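Side-chain contacts in putative glutathionylspermidine synthase (Methylobacillus flagellatus, PDB 3N6X), which is of unproven function but probably catalyses an ATP-dependent ligation, perhaps like glutathionylspermidine synthase, using a circularly permuted ATP-grasp fold: residues A28-D33 and R182-L187; I70-V75 and L174-M179; I92-A97 and I325-M330; D279-I282 and F287-D290. One frame throughout, in Å; residues are numbered along the deposited sequence.

Contact 1: residues A28-D33 and R182-L187; sequences AAWLQD and RLFPEL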
loop_
_atom_site.group_PDB
_atom_site.type_symbol
_atom_site.label_atom_id
_atom_site.label_comp_id
_atom_site.label_asym_id
_atom_site.label_seq_id
_atom_site.Cartn_x
_atom_site.Cartn_y
_atom_site.Cartn_z
ATOM N N ALA A 28 5.037 -9.954 -26.789
ATOM C CA ALA A 28 5.812 -11.089 -27.311
ATOM C C ALA A 28 6.344 -10.774 -28.723
ATOM O O ALA A 28 7.508 -11.062 -29.021
ATOM C CB ALA A 28 4.945 -12.335 -27.346
ATOM N N ALA A 29 5.495 -10.132 -29.568
ATOM C CA ALA A 29 5.857 -9.699 -30.919
ATOM C C ALA A 29 7.020 -8.705 -30.857
ATOM O O ALA A 29 8.078 -8.965 -31.436
ATOM C CB ALA A 29 4.654 -9.061 -31.605
ATOM N N TRP A 30 6.854 -7.606 -30.080
ATOM C CA TRP A 30 7.898 -6.602 -29.877
ATOM C C TRP A 30 9.199 -7.256 -29.394
ATOM O O TRP A 30 10.282 -6.896 -29.866
ATOM C CB TRP A 30 7.431 -5.536 -28.868
ATOM C CG TRP A 30 8.518 -4.595 -28.436
ATOM C CD1 TRP A 30 8.905 -3.448 -29.061
ATOM C CD2 TRP A 30 9.359 -4.727 -27.279
ATOM N NE1 TRP A 30 9.933 -2.853 -28.364
ATOM C CE2 TRP A 30 10.229 -3.615 -27.264
ATOM C CE3 TRP A 30 9.439 -5.663 -26.231
ATOM C CZ2 TRP A 30 11.176 -3.419 -26.254
ATOM C CZ3 TRP A 30 10.389 -5.476 -25.240
ATOM C CH2 TRP A 30 11.239 -4.361 -25.253
ATOM N N LEU A 31 9.086 -8.221 -28.450
ATOM C CA LEU A 31 10.229 -8.922 -27.859
ATOM C C LEU A 31 11.021 -9.721 -28.907
ATOM O O LEU A 31 12.253 -9.755 -28.843
ATOM C CB LEU A 31 9.754 -9.827 -26.704
ATOM C CG LEU A 31 10.805 -10.241 -25.651
ATOM C CD1 LEU A 31 11.346 -9.033 -24.878
ATOM C CD2 LEU A 31 10.219 -11.244 -24.683
ATOM N N GLN A 32 10.322 -10.303 -29.909
ATOM C CA GLN A 32 10.969 -11.046 -30.998
ATOM C C GLN A 32 11.745 -10.113 -31.935
ATOM O O GLN A 32 12.853 -10.447 -32.349
ATOM C CB GLN A 32 9.943 -11.872 -31.785
ATOM C CG GLN A 32 9.885 -13.329 -31.337
ATOM C CD GLN A 32 8.851 -14.118 -32.098
ATOM O OE1 GLN A 32 7.738 -14.353 -31.619
ATOM N NE2 GLN A 32 9.209 -14.573 -33.292
ATOM N N ASP A 33 11.183 -8.924 -32.226
ATOM C CA ASP A 33 11.807 -7.932 -33.110
ATOM C C ASP A 33 13.036 -7.246 -32.466
ATOM O O ASP A 33 13.805 -6.592 -33.180
ATOM C CB ASP A 33 10.771 -6.871 -33.553
ATOM C CG ASP A 33 9.510 -7.426 -34.212
ATOM O OD1 ASP A 33 9.313 -8.667 -34.178
ATOM O OD2 ASP A 33 8.700 -6.616 -34.723
ATOM N N ARG A 182 11.233 5.989 -21.177
ATOM C CA ARG A 182 12.565 6.430 -21.588
ATOM C C ARG A 182 13.286 5.306 -22.368
ATOM O O ARG A 182 13.882 5.573 -23.406
ATOM C CB ARG A 182 13.375 6.847 -20.349
ATOM C CG ARG A 182 14.642 7.631 -20.627
ATOM C CD ARG A 182 15.328 7.947 -19.306
ATOM N NE ARG A 182 16.365 8.974 -19.435
ATOM C CZ ARG A 182 17.181 9.328 -18.447
ATOM N NH1 ARG A 182 17.091 8.739 -17.259
ATOM N NH2 ARG A 182 18.094 10.272 -18.637
ATOM N N LEU A 183 13.192 4.050 -21.885
ATOM C CA LEU A 183 13.840 2.913 -22.536
ATOM C C LEU A 183 13.124 2.476 -23.808
ATOM O O LEU A 183 13.783 2.248 -24.823
ATOM C CB LEU A 183 13.937 1.708 -21.574
ATOM C CG LEU A 183 14.856 1.828 -20.360
ATOM C CD1 LEU A 183 14.597 0.687 -19.386
ATOM C CD2 LEU A 183 16.325 1.848 -20.768
ATOM N N PHE A 184 11.782 2.257 -23.738
ATOM C CA PHE A 184 11.033 1.671 -24.860
ATOM C C PHE A 184 9.799 2.493 -25.320
ATOM O O PHE A 184 8.672 1.979 -25.286
ATOM C CB PHE A 184 10.634 0.214 -24.538
ATOM C CG PHE A 184 11.618 -0.542 -23.670
ATOM C CD1 PHE A 184 12.818 -1.014 -24.196
ATOM C CD2 PHE A 184 11.339 -0.792 -22.333
ATOM C CE1 PHE A 184 13.724 -1.722 -23.396
ATOM C CE2 PHE A 184 12.241 -1.508 -21.536
ATOM C CZ PHE A 184 13.425 -1.976 -22.074
ATOM N N PRO A 185 9.994 3.727 -25.863
ATOM C CA PRO A 185 8.831 4.512 -26.325
ATOM C C PRO A 185 7.964 3.770 -27.340
ATOM O O PRO A 185 6.738 3.866 -27.284
ATOM C CB PRO A 185 9.471 5.778 -26.928
ATOM C CG PRO A 185 10.912 5.433 -27.136
ATOM C CD PRO A 185 11.254 4.480 -26.043
ATOM N N GLU A 186 8.593 2.973 -28.218
ATOM C CA GLU A 186 7.886 2.210 -29.256
ATOM C C GLU A 186 6.860 1.200 -28.681
ATOM O O GLU A 186 5.846 0.922 -29.320
ATOM C CB GLU A 186 8.889 1.531 -30.219
ATOM C CG GLU A 186 9.664 0.356 -29.620
ATOM C CD GLU A 186 10.891 0.679 -28.779
ATOM O OE1 GLU A 186 11.154 1.877 -28.519
ATOM O OE2 GLU A 186 11.593 -0.277 -28.380
ATOM N N LEU A 187 7.116 0.689 -27.458
ATOM C CA LEU A 187 6.237 -0.262 -26.765
ATOM C C LEU A 187 4.924 0.418 -26.348
ATOM O O LEU A 187 3.859 -0.194 -26.414
ATOM C CB LEU A 187 6.973 -0.817 -25.537
ATOM C CG LEU A 187 6.659 -2.235 -25.074
ATOM C CD1 LEU A 187 6.229 -3.126 -26.208
ATOM C CD2 LEU A 187 7.843 -2.820 -24.337
#
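Within 28-33, Trp30 makes every contact with 182-187, reaching Phe184, Glu186 and Leu187 with different parts of one indole. Its CG stands anti to the backbone N (chi1 171°), which sends the ring out from the helix toward 182-187. The five-membered ring comes first: NE1 donates to Glu186 OE2 at 3.1 Å, with OE2 almost in the indole plane and approached from the anti side of the carboxylate, somewhat out of the carboxylate plane. Glu186, bent at chi2 (-82°), crosses the indole at about a right angle and brings OE2 to its N-H edge; a carboxylate suits the place because it satisfies the one polar atom of a buried ring. Over one indole face lies the fork of Leu187, with CD1 3.5 Å from Trp30 CG and CD2 3.6 Å from the centroid of the six-membered ring, a CH-pi contact almost straight along the normal. The far edge of the indole then meets the face of Phe184 in a T-shaped pair, planes at 74°, Trp30 CZ2 lying 3.6 Å from Phe184 CD1. Leu39 and Tyr27 also pack on Trp30. This is helix-junction packing: helix 170-183 breaks at Phe184, helix 185-190 follows, and a tryptophan from helix 25-33 fills the corner.

Contact 2: residues I70-V75 and L174-M179; sequences IPFDVV and LENRKM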
loop_
_atom_site.group_PDB
_atom_site.type_symbol
_atom_site.label_atom_id
_atom_site.label_comp_id
_atom_site.label_asym_id
_atom_site.label_seq_id
_atom_site.Cartn_x
_atom_site.Cartn_y
_atom_site.Cartn_z
ATOM N N ILE A 70 16.727 -0.836 -5.340
ATOM C CA ILE A 70 15.870 -2.008 -5.598
ATOM C C ILE A 70 15.937 -2.429 -7.087
ATOM O O ILE A 70 15.775 -1.583 -7.965
ATOM C CB ILE A 70 14.397 -1.727 -5.130
ATOM C CG1 ILE A 70 14.338 -1.462 -3.600
ATOM C CG2 ILE A 70 13.427 -2.866 -5.550
ATOM C CD1 ILE A 70 13.002 -0.887 -3.088
ATOM N N PRO A 71 16.160 -3.735 -7.393
ATOM C CA PRO A 71 16.215 -4.155 -8.806
ATOM C C PRO A 71 14.916 -3.887 -9.572
ATOM O O PRO A 71 13.832 -3.931 -9.000
ATOM C CB PRO A 71 16.523 -5.656 -8.729
ATOM C CG PRO A 71 17.058 -5.878 -7.363
ATOM C CD PRO A 71 16.393 -4.876 -6.483
ATOM N N PHE A 72 15.041 -3.593 -10.866
ATOM C CA PHE A 72 13.908 -3.331 -11.736
ATOM C C PHE A 72 13.870 -4.333 -12.883
ATOM O O PHE A 72 14.906 -4.613 -13.490
ATOM C CB PHE A 72 13.963 -1.889 -12.275
ATOM C CG PHE A 72 12.836 -1.530 -13.215
ATOM C CD1 PHE A 72 11.548 -1.320 -12.737
ATOM C CD2 PHE A 72 13.067 -1.389 -14.580
ATOM C CE1 PHE A 72 10.505 -0.997 -13.609
ATOM C CE2 PHE A 72 12.023 -1.051 -15.451
ATOM C CZ PHE A 72 10.752 -0.852 -14.960
ATOM N N ASP A 73 12.687 -4.904 -13.149
ATOM C CA ASP A 73 12.474 -5.824 -14.261
ATOM C C ASP A 73 11.703 -5.086 -15.361
ATOM O O ASP A 73 10.744 -4.361 -15.064
ATOM C CB ASP A 73 11.714 -7.070 -13.806
ATOM C CG ASP A 73 11.622 -8.142 -14.875
ATOM O OD1 ASP A 73 12.667 -8.775 -15.177
ATOM O OD2 ASP A 73 10.499 -8.403 -15.360
ATOM N N VAL A 74 12.139 -5.244 -16.625
ATOM C CA VAL A 74 11.563 -4.518 -17.769
ATOM C C VAL A 74 10.310 -5.157 -18.370
ATOM O O VAL A 74 9.728 -4.592 -19.302
ATOM C CB VAL A 74 12.626 -4.133 -18.845
ATOM C CG1 VAL A 74 13.752 -3.295 -18.231
ATOM C CG2 VAL A 74 13.188 -5.371 -19.545
ATOM N N VAL A 75 9.877 -6.316 -17.847
ATOM C CA VAL A 75 8.640 -6.939 -18.335
ATOM C C VAL A 75 7.468 -6.373 -17.526
ATOM O O VAL A 75 7.415 -6.570 -16.307
ATOM C CB VAL A 75 8.675 -8.486 -18.306
ATOM C CG1 VAL A 75 7.470 -9.071 -19.044
ATOM C CG2 VAL A 75 9.983 -9.017 -18.895
ATOM N N LEU A 174 5.495 5.925 -10.065
ATOM C CA LEU A 174 5.698 7.036 -10.988
ATOM C C LEU A 174 7.011 6.938 -11.753
ATOM O O LEU A 174 7.006 7.078 -12.975
ATOM C CB LEU A 174 5.557 8.388 -10.265
ATOM C CG LEU A 174 4.168 8.648 -9.663
ATOM C CD1 LEU A 174 4.173 9.875 -8.774
ATOM C CD2 LEU A 174 3.104 8.770 -10.748
ATOM N N GLU A 175 8.110 6.579 -11.060
ATOM C CA GLU A 175 9.438 6.446 -11.677
ATOM C C GLU A 175 9.567 5.242 -12.577
ATOM O O GLU A 175 10.306 5.299 -13.554
ATOM C CB GLU A 175 10.558 6.456 -10.611
ATOM C CG GLU A 175 10.845 7.854 -10.056
ATOM C CD GLU A 175 11.090 8.938 -11.103
ATOM O OE1 GLU A 175 11.903 8.708 -12.033
ATOM O OE2 GLU A 175 10.441 10.004 -11.009
ATOM N N ASN A 176 8.858 4.148 -12.267
ATOM C CA ASN A 176 8.923 2.959 -13.110
ATOM C C ASN A 176 8.288 3.222 -14.453
ATOM O O ASN A 176 8.803 2.754 -15.464
ATOM C CB ASN A 176 8.291 1.743 -12.430
ATOM C CG ASN A 176 9.105 1.202 -11.290
ATOM O OD1 ASN A 176 10.264 1.577 -11.088
ATOM N ND2 ASN A 176 8.491 0.355 -10.474
ATOM N N ARG A 177 7.217 4.037 -14.486
ATOM C CA ARG A 177 6.580 4.401 -15.756
ATOM C C ARG A 177 7.532 5.266 -16.602
ATOM O O ARG A 177 7.718 4.994 -17.795
ATOM C CB ARG A 177 5.240 5.134 -15.531
ATOM C CG ARG A 177 4.617 5.672 -16.841
ATOM C CD ARG A 177 4.313 4.550 -17.854
ATOM N NE ARG A 177 3.617 3.421 -17.222
ATOM C CZ ARG A 177 2.315 3.402 -16.962
ATOM N NH1 ARG A 177 1.540 4.407 -17.347
ATOM N NH2 ARG A 177 1.776 2.373 -16.336
ATOM N N LYS A 178 8.129 6.302 -15.969
ATOM C CA LYS A 178 9.068 7.231 -16.591
ATOM C C LYS A 178 10.276 6.466 -17.191
ATOM O O LYS A 178 10.675 6.748 -18.313
ATOM C CB LYS A 178 9.522 8.273 -15.552
ATOM C CG LYS A 178 10.213 9.485 -16.142
ATOM C CD LYS A 178 10.732 10.431 -15.048
ATOM C CE LYS A 178 11.908 11.258 -15.525
ATOM N NZ LYS A 178 11.679 12.717 -15.326
HETATM N N MSE A 179 10.768 5.433 -16.473
HETATM C CA MSE A 179 11.881 4.559 -16.884
HETATM C C MSE A 179 11.526 3.745 -18.143
HETATM O O MSE A 179 12.333 3.679 -19.078
HETATM C CB MSE A 179 12.265 3.619 -15.715
HETATM C CG MSE A 179 13.317 2.561 -16.076
HETATM SE SE MSE A 179 14.992 3.364 -16.703
HETATM C CE MSE A 179 15.771 3.703 -15.053
#
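Phe72 and Asn176 point in opposite directions and lie alongside one another, the phenyl ring and the amide plane inclined at 42°, so the two flat groups neither stack nor meet squarely. The closest approach is Phe72 CE1 to Asn176 CG, 3.5 Å, and Asn176 OD1 lies 3.6 Å from Phe72 CD1. The ring is extended toward helix 170-183 because its CG is anti to the backbone N (chi1 179°). At the meta carbon on the other side of the ring, Phe72 CE2 touches the CG methylene of Met179, a selenomethionine here, at 3.9 Å; this chain too runs antiparallel to the phenylalanine, and it bends at chi2 and chi3. Thr466 of strand 464-471 and Met180 pack on Phe72 as well. A serine in place of Phe72 would probably open a gap between the loop and the helix and leave the Asn176 amide and the Met179 chain without the surface they rest on. Asn176 ND2 makes weak hydrogen bonds to Thr466 OG1 and Lys467 O, which suggests how a polar residue is tolerated in this buried place: its amide nitrogen serves the strand, while its CG and OD1 side rests against the ring by van der Waals contact.

Contact 3: residues I92-A97 and I325-M330; sequences IQRVKA and IYVPEM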
loop_
_atom_site.group_PDB
_atom_site.type_symbol
_atom_site.label_atom_id
_atom_site.label_comp_id
_atom_site.label_asym_id
_atom_site.label_seq_id
_atom_site.Cartn_x
_atom_site.Cartn_y
_atom_site.Cartn_z
ATOM N N ILE A 92 -12.353 0.365 -4.141
ATOM C CA ILE A 92 -13.172 1.512 -3.700
ATOM C C ILE A 92 -14.213 1.056 -2.666
ATOM O O ILE A 92 -14.424 1.737 -1.655
ATOM C CB ILE A 92 -13.829 2.241 -4.917
ATOM C CG1 ILE A 92 -12.774 3.036 -5.710
ATOM C CG2 ILE A 92 -15.007 3.158 -4.474
ATOM C CD1 ILE A 92 -13.209 3.451 -7.141
ATOM N N GLN A 93 -14.852 -0.109 -2.917
ATOM C CA GLN A 93 -15.865 -0.669 -2.017
ATOM C C GLN A 93 -15.265 -0.925 -0.641
ATOM O O GLN A 93 -15.855 -0.534 0.368
ATOM C CB GLN A 93 -16.445 -1.975 -2.603
ATOM C CG GLN A 93 -17.463 -2.642 -1.677
ATOM C CD GLN A 93 -17.709 -4.071 -2.030
ATOM O OE1 GLN A 93 -16.815 -4.919 -1.973
ATOM N NE2 GLN A 93 -18.937 -4.379 -2.354
ATOM N N ARG A 94 -14.064 -1.557 -0.612
ATOM C CA ARG A 94 -13.350 -1.907 0.605
ATOM C C ARG A 94 -12.951 -0.665 1.389
ATOM O O ARG A 94 -13.182 -0.601 2.594
ATOM C CB ARG A 94 -12.117 -2.756 0.264
ATOM C CG ARG A 94 -11.458 -3.373 1.485
ATOM C CD ARG A 94 -10.271 -4.239 1.113
ATOM N NE ARG A 94 -9.619 -4.791 2.304
ATOM C CZ ARG A 94 -9.828 -6.020 2.772
ATOM N NH1 ARG A 94 -10.668 -6.841 2.150
ATOM N NH2 ARG A 94 -9.195 -6.438 3.858
ATOM N N VAL A 95 -12.387 0.336 0.701
ATOM C CA VAL A 95 -11.950 1.583 1.325
ATOM C C VAL A 95 -13.131 2.414 1.831
ATOM O O VAL A 95 -13.041 2.973 2.926
ATOM C CB VAL A 95 -10.965 2.362 0.410
ATOM C CG1 VAL A 95 -10.703 3.782 0.931
ATOM C CG2 VAL A 95 -9.660 1.593 0.272
ATOM N N LYS A 96 -14.285 2.392 1.117
ATOM C CA LYS A 96 -15.482 3.094 1.625
ATOM C C LYS A 96 -15.933 2.496 2.945
ATOM O O LYS A 96 -16.194 3.235 3.884
ATOM C CB LYS A 96 -16.635 3.084 0.609
ATOM C CG LYS A 96 -16.448 4.087 -0.527
ATOM C CD LYS A 96 -17.508 3.894 -1.618
ATOM C CE LYS A 96 -17.583 5.074 -2.562
ATOM N NZ LYS A 96 -18.530 4.819 -3.683
ATOM N N ALA A 97 -15.959 1.165 3.041
ATOM C CA ALA A 97 -16.370 0.456 4.267
ATOM C C ALA A 97 -15.370 0.700 5.412
ATOM O O ALA A 97 -15.785 0.890 6.546
ATOM C CB ALA A 97 -16.503 -1.033 3.991
ATOM N N ILE A 325 -9.659 -9.136 9.834
ATOM C CA ILE A 325 -10.593 -10.242 9.661
ATOM C C ILE A 325 -12.070 -9.813 9.604
ATOM O O ILE A 325 -12.906 -10.575 9.116
ATOM C CB ILE A 325 -10.310 -11.370 10.688
ATOM C CG1 ILE A 325 -10.584 -10.896 12.135
ATOM C CG2 ILE A 325 -8.844 -11.908 10.524
ATOM C CD1 ILE A 325 -10.659 -12.031 13.180
ATOM N N TYR A 326 -12.386 -8.584 10.064
ATOM C CA TYR A 326 -13.768 -8.074 10.078
ATOM C C TYR A 326 -14.137 -7.247 8.853
ATOM O O TYR A 326 -15.292 -6.852 8.714
ATOM C CB TYR A 326 -14.033 -7.272 11.367
ATOM C CG TYR A 326 -13.764 -8.077 12.619
ATOM C CD1 TYR A 326 -14.577 -9.152 12.970
ATOM C CD2 TYR A 326 -12.671 -7.791 13.435
ATOM C CE1 TYR A 326 -14.306 -9.926 14.100
ATOM C CE2 TYR A 326 -12.399 -8.548 14.572
ATOM C CZ TYR A 326 -13.204 -9.629 14.887
ATOM O OH TYR A 326 -12.935 -10.375 16.002
ATOM N N VAL A 327 -13.167 -6.978 7.966
ATOM C CA VAL A 327 -13.395 -6.132 6.790
ATOM C C VAL A 327 -14.553 -6.617 5.894
ATOM O O VAL A 327 -15.460 -5.824 5.647
ATOM C CB VAL A 327 -12.089 -5.761 6.019
ATOM C CG1 VAL A 327 -12.401 -4.853 4.830
ATOM C CG2 VAL A 327 -11.102 -5.081 6.951
ATOM N N PRO A 328 -14.656 -7.937 5.542
ATOM C CA PRO A 328 -15.823 -8.390 4.761
ATOM C C PRO A 328 -17.163 -8.087 5.448
ATOM O O PRO A 328 -18.122 -7.708 4.772
ATOM C CB PRO A 328 -15.584 -9.899 4.603
ATOM C CG PRO A 328 -14.138 -10.071 4.746
ATOM C CD PRO A 328 -13.692 -9.043 5.743
ATOM N N GLU A 329 -17.208 -8.185 6.801
ATOM C CA GLU A 329 -18.414 -7.876 7.583
ATOM C C GLU A 329 -18.716 -6.378 7.599
ATOM O O GLU A 329 -19.891 -6.001 7.681
ATOM C CB GLU A 329 -18.314 -8.424 9.022
ATOM C CG GLU A 329 -18.516 -9.929 9.147
ATOM C CD GLU A 329 -19.714 -10.510 8.417
ATOM O OE1 GLU A 329 -20.805 -9.900 8.469
ATOM O OE2 GLU A 329 -19.554 -11.575 7.783
HETATM N N MSE A 330 -17.656 -5.507 7.526
HETATM C CA MSE A 330 -17.861 -4.048 7.428
HETATM C C MSE A 330 -18.567 -3.719 6.111
HETATM O O MSE A 330 -19.441 -2.868 6.086
HETATM C CB MSE A 330 -16.535 -3.301 7.463
HETATM C CG MSE A 330 -15.768 -3.433 8.765
HETATM SE SE MSE A 330 -13.979 -2.628 8.510
HETATM C CE MSE A 330 -13.150 -3.347 10.053
#
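Arg94 and Val327 form the tight part of this contact between helix 81-105 and helix 327-335. The CG1 methyl of Val327 sits over the centre of the guanidinium, 3.5 Å from Arg94 CZ, and the two side chains cross at about a right angle. Arg94 runs fully extended from CG to NE after leaving the helix with CG anti to the backbone N (chi1 -170°), a course that carries its flat end across the valine. Along that course Arg94 CG also touches Val327 CG1, at 3.8 Å, while Arg94 NH2 lies 3.7 Å from Val327 CB. Valine fits here because a branched carbon can cover a guanidinium face without competing for its N-H groups, which are directed elsewhere: NE makes a salt bridge to Asp162 on strand 157-163, and NH1 a hydrogen bond to Asn343.

One turn further on, the side chains touch less closely, although the backbones come nearer. Ala97 CB stands 4.1 Å from Met330 CB and 4.0 Å from the backbone C of the same residue. The small methyl allows 5.7 Å between the CA atoms of Ala97 and Met330, whereas the long selenomethionine chain leads away to Leu98 and Phe101. On the solvent side of helix 81-105, Lys96 is exposed and lies beside Val439. A leucine in place of Arg94 would probably leave Asp162 without its charged mate and Val327 without the flat group it covers. The contact therefore joins a buried charge that Asp162 probably balances to an apolar lid, which may limit water access from that face.

Contact 4: residues D279-I282 and F287-D290; sequences DDFI and FRPD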
loop_
_atom_site.group_PDB
_atom_site.type_symbol
_atom_site.label_atom_id
_atom_site.label_comp_id
_atom_site.label_asym_id
_atom_site.label_seq_id
_atom_site.Cartn_x
_atom_site.Cartn_y
_atom_site.Cartn_z
ATOM N N ASP A 279 1.113 8.855 14.167
ATOM C CA ASP A 279 0.289 9.507 15.209
ATOM C C ASP A 279 1.093 9.813 16.445
ATOM O O ASP A 279 1.035 10.915 16.960
ATOM C CB ASP A 279 -0.877 8.578 15.632
ATOM C CG ASP A 279 -2.004 8.496 14.651
ATOM O OD1 ASP A 279 -1.988 9.261 13.667
ATOM O OD2 ASP A 279 -2.926 7.690 14.881
ATOM N N ASP A 280 1.786 8.801 16.961
ATOM C CA ASP A 280 2.562 8.856 18.195
ATOM C C ASP A 280 3.525 10.023 18.268
ATOM O O ASP A 280 3.872 10.446 19.365
ATOM C CB ASP A 280 3.347 7.547 18.363
ATOM C CG ASP A 280 2.588 6.468 19.071
ATOM O OD1 ASP A 280 1.742 6.804 19.925
ATOM O OD2 ASP A 280 2.893 5.278 18.833
ATOM N N PHE A 281 4.006 10.503 17.113
ATOM C CA PHE A 281 5.056 11.524 17.049
ATOM C C PHE A 281 4.597 12.930 16.652
ATOM O O PHE A 281 5.439 13.824 16.571
ATOM C CB PHE A 281 6.164 11.059 16.101
ATOM C CG PHE A 281 7.025 9.954 16.654
ATOM C CD1 PHE A 281 6.630 8.625 16.553
ATOM C CD2 PHE A 281 8.255 10.236 17.241
ATOM C CE1 PHE A 281 7.433 7.601 17.055
ATOM C CE2 PHE A 281 9.056 9.213 17.746
ATOM C CZ PHE A 281 8.637 7.902 17.657
ATOM N N ILE A 282 3.289 13.139 16.399
ATOM C CA ILE A 282 2.797 14.427 15.888
ATOM C C ILE A 282 2.636 15.546 16.913
ATOM O O ILE A 282 2.568 16.708 16.515
ATOM C CB ILE A 282 1.526 14.293 14.996
ATOM C CG1 ILE A 282 0.322 13.761 15.781
ATOM C CG2 ILE A 282 1.797 13.502 13.722
ATOM C CD1 ILE A 282 -0.865 14.623 15.694
ATOM N N PHE A 287 0.712 12.983 22.859
ATOM C CA PHE A 287 1.220 11.636 22.639
ATOM C C PHE A 287 2.621 11.520 23.224
ATOM O O PHE A 287 2.823 11.996 24.335
ATOM C CB PHE A 287 1.149 11.271 21.141
ATOM C CG PHE A 287 -0.265 11.309 20.587
ATOM C CD1 PHE A 287 -1.273 10.525 21.145
ATOM C CD2 PHE A 287 -0.596 12.154 19.535
ATOM C CE1 PHE A 287 -2.579 10.566 20.640
ATOM C CE2 PHE A 287 -1.905 12.199 19.032
ATOM C CZ PHE A 287 -2.884 11.395 19.579
ATOM N N ARG A 288 3.589 10.904 22.495
ATOM C CA ARG A 288 4.986 10.756 22.951
ATOM C C ARG A 288 5.585 12.120 23.325
ATOM O O ARG A 288 5.772 12.962 22.443
ATOM C CB ARG A 288 5.836 10.101 21.862
ATOM C CG ARG A 288 5.565 8.624 21.663
ATOM C CD ARG A 288 6.393 8.105 20.516
ATOM N NE ARG A 288 6.195 6.675 20.297
ATOM C CZ ARG A 288 6.985 5.732 20.798
ATOM N NH1 ARG A 288 8.025 6.060 21.556
ATOM N NH2 ARG A 288 6.741 4.454 20.546
ATOM N N PRO A 289 5.839 12.387 24.643
ATOM C CA PRO A 289 6.314 13.734 25.042
ATOM C C PRO A 289 7.751 14.045 24.641
ATOM O O PRO A 289 8.161 15.209 24.669
ATOM C CB PRO A 289 6.138 13.732 26.565
ATOM C CG PRO A 289 6.237 12.301 26.950
ATOM C CD PRO A 289 5.620 11.520 25.824
ATOM N N ASP A 290 8.516 13.012 24.286
ATOM C CA ASP A 290 9.918 13.155 23.908
ATOM C C ASP A 290 10.090 13.440 22.422
ATOM O O ASP A 290 11.200 13.752 21.995
ATOM C CB ASP A 290 10.709 11.888 24.300
ATOM C CG ASP A 290 11.042 11.797 25.779
ATOM O OD1 ASP A 290 11.227 12.872 26.420
ATOM O OD2 ASP A 290 11.160 10.659 26.291
HETATM O O HOH W 1 4.215 13.172 19.920
#
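This contact is a loop turning back on itself between strand 268-275 and helix 298-303, held by a backbone bond and by side chains laid along it. Arg288 N donates to Asp280 O at 3.2 Å, and a water bridges the same oxygen to Arg288 O, donating to both. Asp280 O thus accepts twice. The Arg288 side chain then runs out, extended from CG to NE, over Phe281: its CD lies 3.8 Å from the centroid of that ring, a CH-pi contact 17° off the normal, and the guanidinium is nearly parallel to the phenyl plane, 11° apart. Arginine suits this exposed place, since its methylenes cover the ring while its charge stays at the surface. Arg288 NE reaches Asp280 OD2 only as a long salt bridge of 3.9 Å, the two planes steeply turned; the firmer partner of that carboxylate is Arg128, bound through OD1. Phe287 turns toward 279-282, with CD2 3.3 Å from Asp279 O and 4.2 Å from Ile282 CG1; the Phe287 and Ile282 side chains run alongside in a common direction. Beyond the loop, Arg128 makes a cation-pi contact with Phe287, Gly314 N binds Asp279 OD2, and Leu298 and Leu299 of helix 298-303 pack on Ile282 and Phe287.

In the fold
From the N terminus, helix 25-33 opens the loop that contact 1 closes at the junction of helices 170-183 and 185-190. Nested inside it, contact 2 joins the loop before strand 77-79 to helix 170-183; the two touch, with Phe184 CE2 3.8 Å from Val74 CB, and together they tie helix 25-33 and the loop before strand 77-79 to helix 170-183 or its end. Contact 3 starts on helix 81-105 within both loops but closes only at helix 327-335, so it crosses contacts 1 and 2. Its loop encloses contact 4, a short closure following strand 268-275. Contacts 1 and 4 lie on opposite sides of the chain's centre, their own centres about 50 Å apart.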